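PDB 3IGM: PF14_0633 protein from Plasmodium falciparum, which probably acts as a transcription factor, binding specific DNA sequences through its AP2 domain, which sits on DNA as a domain-swapped dimer. Local coordinates for residues 12-15 with 20-23. Numbering follows the deposited sequence.
With nucleotides of chain C.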
ATOM      1  N   SER A  12       4.096   0.789 -15.507  1.00 34.10           N
ATOM      2  CA  SER A  12       4.523  -0.283 -14.594  1.00 34.61           C
ATOM      3  C   SER A  12       4.457   0.097 -13.132  1.00 35.06           C
ATOM      4  O   SER A  12       4.671   1.260 -12.759  1.00 34.97           O
ATOM      5  CB  SER A  12       5.925  -0.803 -14.938  1.00 34.42           C
ATOM      6  OG  SER A  12       6.861   0.249 -15.084  1.00 34.77           O
ATOM      7  N   TRP A  13       4.152  -0.910 -12.317  1.00 35.25           N
ATOM      8  CA  TRP A  13       4.109  -0.786 -10.881  1.00 35.96           C
ATOM      9  C   TRP A  13       5.526  -0.753 -10.265  1.00 36.38           C
ATOM     10  O   TRP A  13       6.320  -1.676 -10.440  1.00 36.33           O
ATOM     11  CB  TRP A  13       3.293  -1.946 -10.306  1.00 35.70           C
ATOM     12  CG  TRP A  13       3.034  -1.855  -8.833  1.00 36.14           C
ATOM     13  CD1 TRP A  13       3.578  -2.647  -7.853  1.00 36.04           C
ATOM     14  CD2 TRP A  13       2.154  -0.937  -8.162  1.00 36.18           C
ATOM     15  NE1 TRP A  13       3.096  -2.279  -6.624  1.00 36.17           N
ATOM     16  CE2 TRP A  13       2.219  -1.235  -6.779  1.00 36.68           C
ATOM     17  CE3 TRP A  13       1.319   0.108  -8.595  1.00 35.84           C
ATOM     18  CZ2 TRP A  13       1.481  -0.526  -5.823  1.00 37.44           C
ATOM     19  CZ3 TRP A  13       0.587   0.815  -7.645  1.00 35.33           C
ATOM     20  CH2 TRP A  13       0.670   0.491  -6.273  1.00 37.49           C
ATOM     21  N   ASN A  14       5.821   0.328  -9.550  1.00 36.92           N
ATOM     22  CA  ASN A  14       7.056   0.471  -8.780  1.00 37.09           C
ATOM     23  C   ASN A  14       6.754   0.045  -7.344  1.00 37.71           C
ATOM     24  O   ASN A  14       6.020   0.726  -6.631  1.00 37.83           O
ATOM     25  CB  ASN A  14       7.552   1.925  -8.863  1.00 36.44           C
ATOM     26  CG  ASN A  14       8.901   2.135  -8.196  1.00 35.38           C
ATOM     27  OD1 ASN A  14       9.044   1.933  -6.993  1.00 32.95           O
ATOM     28  ND2 ASN A  14       9.893   2.587  -8.977  1.00 34.63           N
ATOM     29  N   LYS A  15       7.301  -1.095  -6.932  1.00 38.97           N
ATOM     30  CA  LYS A  15       6.988  -1.676  -5.616  1.00 40.27           C
ATOM     31  C   LYS A  15       7.430  -0.810  -4.427  1.00 40.39           C
ATOM     32  O   LYS A  15       6.633  -0.558  -3.514  1.00 40.67           O
ATOM     33  CB  LYS A  15       7.514  -3.118  -5.507  1.00 40.41           C
ATOM     34  CG  LYS A  15       6.741  -4.099  -6.378  1.00 42.20           C
ATOM     35  CD  LYS A  15       7.365  -5.482  -6.408  1.00 44.80           C
ATOM     36  CE  LYS A  15       6.437  -6.452  -7.138  1.00 46.89           C
ATOM     37  NZ  LYS A  15       7.005  -7.820  -7.301  1.00 48.65           N
ATOM     38  N   TRP A  20       2.229   3.440  -9.818  1.00 34.83           N
ATOM     39  CA  TRP A  20       2.422   3.222 -11.239  1.00 34.08           C
ATOM     40  C   TRP A  20       3.257   4.362 -11.777  1.00 34.07           C
ATOM     41  O   TRP A  20       2.952   5.530 -11.508  1.00 34.03           O
ATOM     42  CB  TRP A  20       1.076   3.254 -11.986  1.00 34.08           C
ATOM     43  CG  TRP A  20       0.068   2.263 -11.503  1.00 32.70           C
ATOM     44  CD1 TRP A  20      -0.966   2.495 -10.647  1.00 32.25           C
ATOM     45  CD2 TRP A  20       0.005   0.873 -11.852  1.00 31.78           C
ATOM     46  NE1 TRP A  20      -1.674   1.327 -10.437  1.00 31.72           N
ATOM     47  CE2 TRP A  20      -1.095   0.319 -11.166  1.00 31.19           C
ATOM     48  CE3 TRP A  20       0.778   0.043 -12.679  1.00 31.41           C
ATOM     49  CZ2 TRP A  20      -1.450  -1.038 -11.280  1.00 31.69           C
ATOM     50  CZ3 TRP A  20       0.426  -1.311 -12.788  1.00 31.28           C
ATOM     51  CH2 TRP A  20      -0.680  -1.829 -12.096  1.00 30.24           C
ATOM     52  N   LEU A  21       4.307   4.045 -12.531  1.00 33.54           N
ATOM     53  CA  LEU A  21       4.970   5.079 -13.306  1.00 33.65           C
ATOM     54  C   LEU A  21       4.712   4.859 -14.787  1.00 33.48           C
ATOM     55  O   LEU A  21       4.757   3.737 -15.284  1.00 33.78           O
ATOM     56  CB  LEU A  21       6.473   5.206 -13.019  1.00 33.62           C
ATOM     57  CG  LEU A  21       7.099   5.192 -11.621  1.00 34.26           C
ATOM     58  CD1 LEU A  21       8.484   5.824 -11.652  1.00 33.18           C
ATOM     59  CD2 LEU A  21       6.266   5.790 -10.525  1.00 33.58           C
ATOM     60  N   ALA A  22       4.390   5.949 -15.464  1.00 33.48           N
ATOM     61  CA  ALA A  22       4.238   5.965 -16.904  1.00 33.37           C
ATOM     62  C   ALA A  22       5.551   6.484 -17.464  1.00 33.18           C
ATOM     63  O   ALA A  22       5.974   7.622 -17.176  1.00 33.14           O
ATOM     64  CB  ALA A  22       3.061   6.876 -17.300  1.00 32.96           C
ATOM     65  N   PHE A  23       6.212   5.622 -18.222  1.00 33.36           N
ATOM     66  CA  PHE A  23       7.490   5.913 -18.849  1.00 33.41           C
ATOM     67  C   PHE A  23       7.230   6.290 -20.288  1.00 33.95           C
ATOM     68  O   PHE A  23       6.475   5.619 -20.977  1.00 34.54           O
ATOM     69  CB  PHE A  23       8.432   4.699 -18.758  1.00 33.57           C
ATOM     70  CG  PHE A  23       9.001   4.492 -17.379  1.00 32.56           C
ATOM     71  CD1 PHE A  23      10.247   5.026 -17.040  1.00 31.71           C
ATOM     72  CD2 PHE A  23       8.274   3.805 -16.410  1.00 32.02           C
ATOM     73  CE1 PHE A  23      10.768   4.872 -15.766  1.00 31.12           C
ATOM     74  CE2 PHE A  23       8.782   3.645 -15.120  1.00 33.27           C
ATOM     75  CZ  PHE A  23      10.040   4.175 -14.796  1.00 32.59           C
TER
ATOM     76  P    DA C   4      10.048  -3.337  -8.833  1.00 46.62           P
ATOM     77  OP1  DA C   4       9.489  -4.659  -8.489  1.00 48.39           O
ATOM     78  OP2  DA C   4       9.377  -2.109  -8.354  1.00 46.36           O
ATOM     79  O5'  DA C   4      11.587  -3.252  -8.387  1.00 48.14           O
ATOM     80  C5'  DA C   4      12.589  -4.016  -9.102  1.00 47.07           C
ATOM     81  C4'  DA C   4      14.013  -3.521  -8.888  1.00 45.73           C
ATOM     82  O4'  DA C   4      14.381  -2.503  -9.851  1.00 45.12           O
ATOM     83  C3'  DA C   4      14.334  -2.882  -7.552  1.00 46.67           C
ATOM     84  O3'  DA C   4      15.698  -3.180  -7.288  1.00 47.75           O
ATOM     85  C2'  DA C   4      14.098  -1.389  -7.797  1.00 44.79           C
ATOM     86  C1'  DA C   4      14.605  -1.243  -9.228  1.00 44.02           C
ATOM     87  N9   DA C   4      13.904  -0.263 -10.049  1.00 42.87           N
ATOM     88  C8   DA C   4      12.540  -0.177 -10.203  1.00 41.97           C
ATOM     89  N7   DA C   4      12.165   0.776 -11.019  1.00 41.63           N
ATOM     90  C5   DA C   4      13.346   1.359 -11.451  1.00 40.92           C
ATOM     91  C6   DA C   4      13.615   2.427 -12.337  1.00 41.94           C
ATOM     92  N6   DA C   4      12.656   3.126 -12.967  1.00 42.09           N
ATOM     93  N1   DA C   4      14.908   2.762 -12.559  1.00 41.96           N
ATOM     94  C2   DA C   4      15.871   2.063 -11.922  1.00 41.83           C
ATOM     95  N3   DA C   4      15.740   1.044 -11.072  1.00 41.87           N
ATOM     96  C4   DA C   4      14.440   0.724 -10.871  1.00 43.08           C
ATOM     97  P    DC C   3       6.567  -5.098 -14.676  1.00 48.65           P
ATOM     98  OP1  DC C   3       6.440  -6.459 -14.109  1.00 48.14           O
ATOM     99  OP2  DC C   3       5.331  -4.303 -14.908  1.00 49.41           O
ATOM    100  O5'  DC C   3       7.564  -4.234 -13.746  1.00 48.57           O
ATOM    101  C5'  DC C   3       8.565  -4.889 -12.978  1.00 47.01           C
ATOM    102  C4'  DC C   3       9.699  -3.984 -12.519  1.00 45.50           C
ATOM    103  O4'  DC C   3      10.285  -3.190 -13.584  1.00 44.33           O
ATOM    104  C3'  DC C   3       9.378  -3.014 -11.386  1.00 46.10           C
ATOM    105  O3'  DC C   3      10.312  -3.333 -10.399  1.00 46.80           O
ATOM    106  C2'  DC C   3       9.733  -1.648 -11.950  1.00 44.04           C
ATOM    107  C1'  DC C   3      10.830  -2.064 -12.932  1.00 43.00           C
ATOM    108  N1   DC C   3      11.210  -0.992 -13.904  1.00 41.06           N
ATOM    109  C2   DC C   3      12.567  -0.713 -14.144  1.00 39.76           C
ATOM    110  O2   DC C   3      13.438  -1.360 -13.559  1.00 40.99           O
ATOM    111  N3   DC C   3      12.890   0.266 -15.023  1.00 39.08           N
ATOM    112  C4   DC C   3      11.920   0.950 -15.636  1.00 38.06           C
ATOM    113  N4   DC C   3      12.275   1.911 -16.483  1.00 39.34           N
ATOM    114  C5   DC C   3      10.540   0.678 -15.412  1.00 38.02           C
ATOM    115  C6   DC C   3      10.226  -0.288 -14.544  1.00 38.56           C
ATOM    116  P    DT C   5      16.357  -2.744  -5.904  1.00 48.84           P
ATOM    117  OP1  DT C   5      17.419  -3.731  -5.601  1.00 51.22           O
ATOM    118  OP2  DT C   5      15.267  -2.524  -4.922  1.00 49.36           O
ATOM    119  O5'  DT C   5      17.049  -1.336  -6.258  1.00 47.88           O
ATOM    120  C5'  DT C   5      18.162  -1.268  -7.159  1.00 46.06           C
ATOM    121  C4'  DT C   5      18.517   0.175  -7.473  1.00 44.80           C
ATOM    122  O4'  DT C   5      17.374   0.816  -8.072  1.00 43.21           O
ATOM    123  C3'  DT C   5      18.846   1.050  -6.271  1.00 44.53           C
ATOM    124  O3'  DT C   5      20.262   1.210  -6.194  1.00 45.93           O
ATOM    125  C2'  DT C   5      18.130   2.381  -6.519  1.00 42.40           C
ATOM    126  C1'  DT C   5      17.486   2.209  -7.884  1.00 41.50           C
ATOM    127  N1   DT C   5      16.095   2.740  -8.120  1.00 40.26           N
ATOM    128  C2   DT C   5      15.915   3.738  -9.058  1.00 40.01           C
ATOM    129  O2   DT C   5      16.830   4.242  -9.679  1.00 40.64           O
ATOM    130  N3   DT C   5      14.610   4.141  -9.256  1.00 39.97           N
ATOM    131  C4   DT C   5      13.491   3.658  -8.606  1.00 39.28           C
ATOM    132  O4   DT C   5      12.373   4.100  -8.855  1.00 40.06           O
ATOM    133  C5   DT C   5      13.740   2.615  -7.626  1.00 39.59           C
ATOM    134  C7   DT C   5      12.607   2.002  -6.845  1.00 38.39           C
ATOM    135  C6   DT C   5      15.011   2.207  -7.439  1.00 39.26           C
TER
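The carbonyl oxygen of S12 takes two contacts from the neighbouring strand: L21 N donates a hydrogen bond to S12 O at 2.8 Å, and W20 CA brings a weaker CA-H...O contact to it. The return bond, from S12 N to L21 O, is nearly straight and completes an antiparallel hydrogen-bonded pair. Next to it, W13 and W20 form a non-hydrogen-bonded pair. Their side chains leave the same face of the sheet and form an edge-to-face stack, the edge of W13 toward the face of W20, with the ring planes at 67°. W13 CE3 lies over the W20 indole, 3.5 Å from W20 CE2, while CB of W13 makes a CH-pi contact with the six-membered ring of W20. With CG anti to the backbone N (chi1 -173°), the W13 indole sends its six-membered ring edge-on toward the face of W20. The second subunit closes over the pair: K44 makes a cation-pi contact with W13 and accepts the N-H of W20 at its carbonyl oxygen, so the buried indole nitrogen is satisfied across the dimer.

S12 and L21 lie on the other face, where the DNA runs. N14 ND2 donates to O4 of thymine DT5 of chain C at 2.9 Å, the bond bent to 139°, while its OD1 is held by M17 N, which fixes which way round the amide sits. The backbone N of K15 bonds to OP2 of DA4 of chain C at 2.7 Å. F23 presents a ring face to the amino group of cytosine DC3 of chain C, with N4 of that base 3.4 Å from F23 CE1. The hairpin of this AP2 domain is therefore two-sided: a tryptophan pair built into the swapped dimer interface, and a DNA-reading surface combining base contacts with a backbone grip on phosphate.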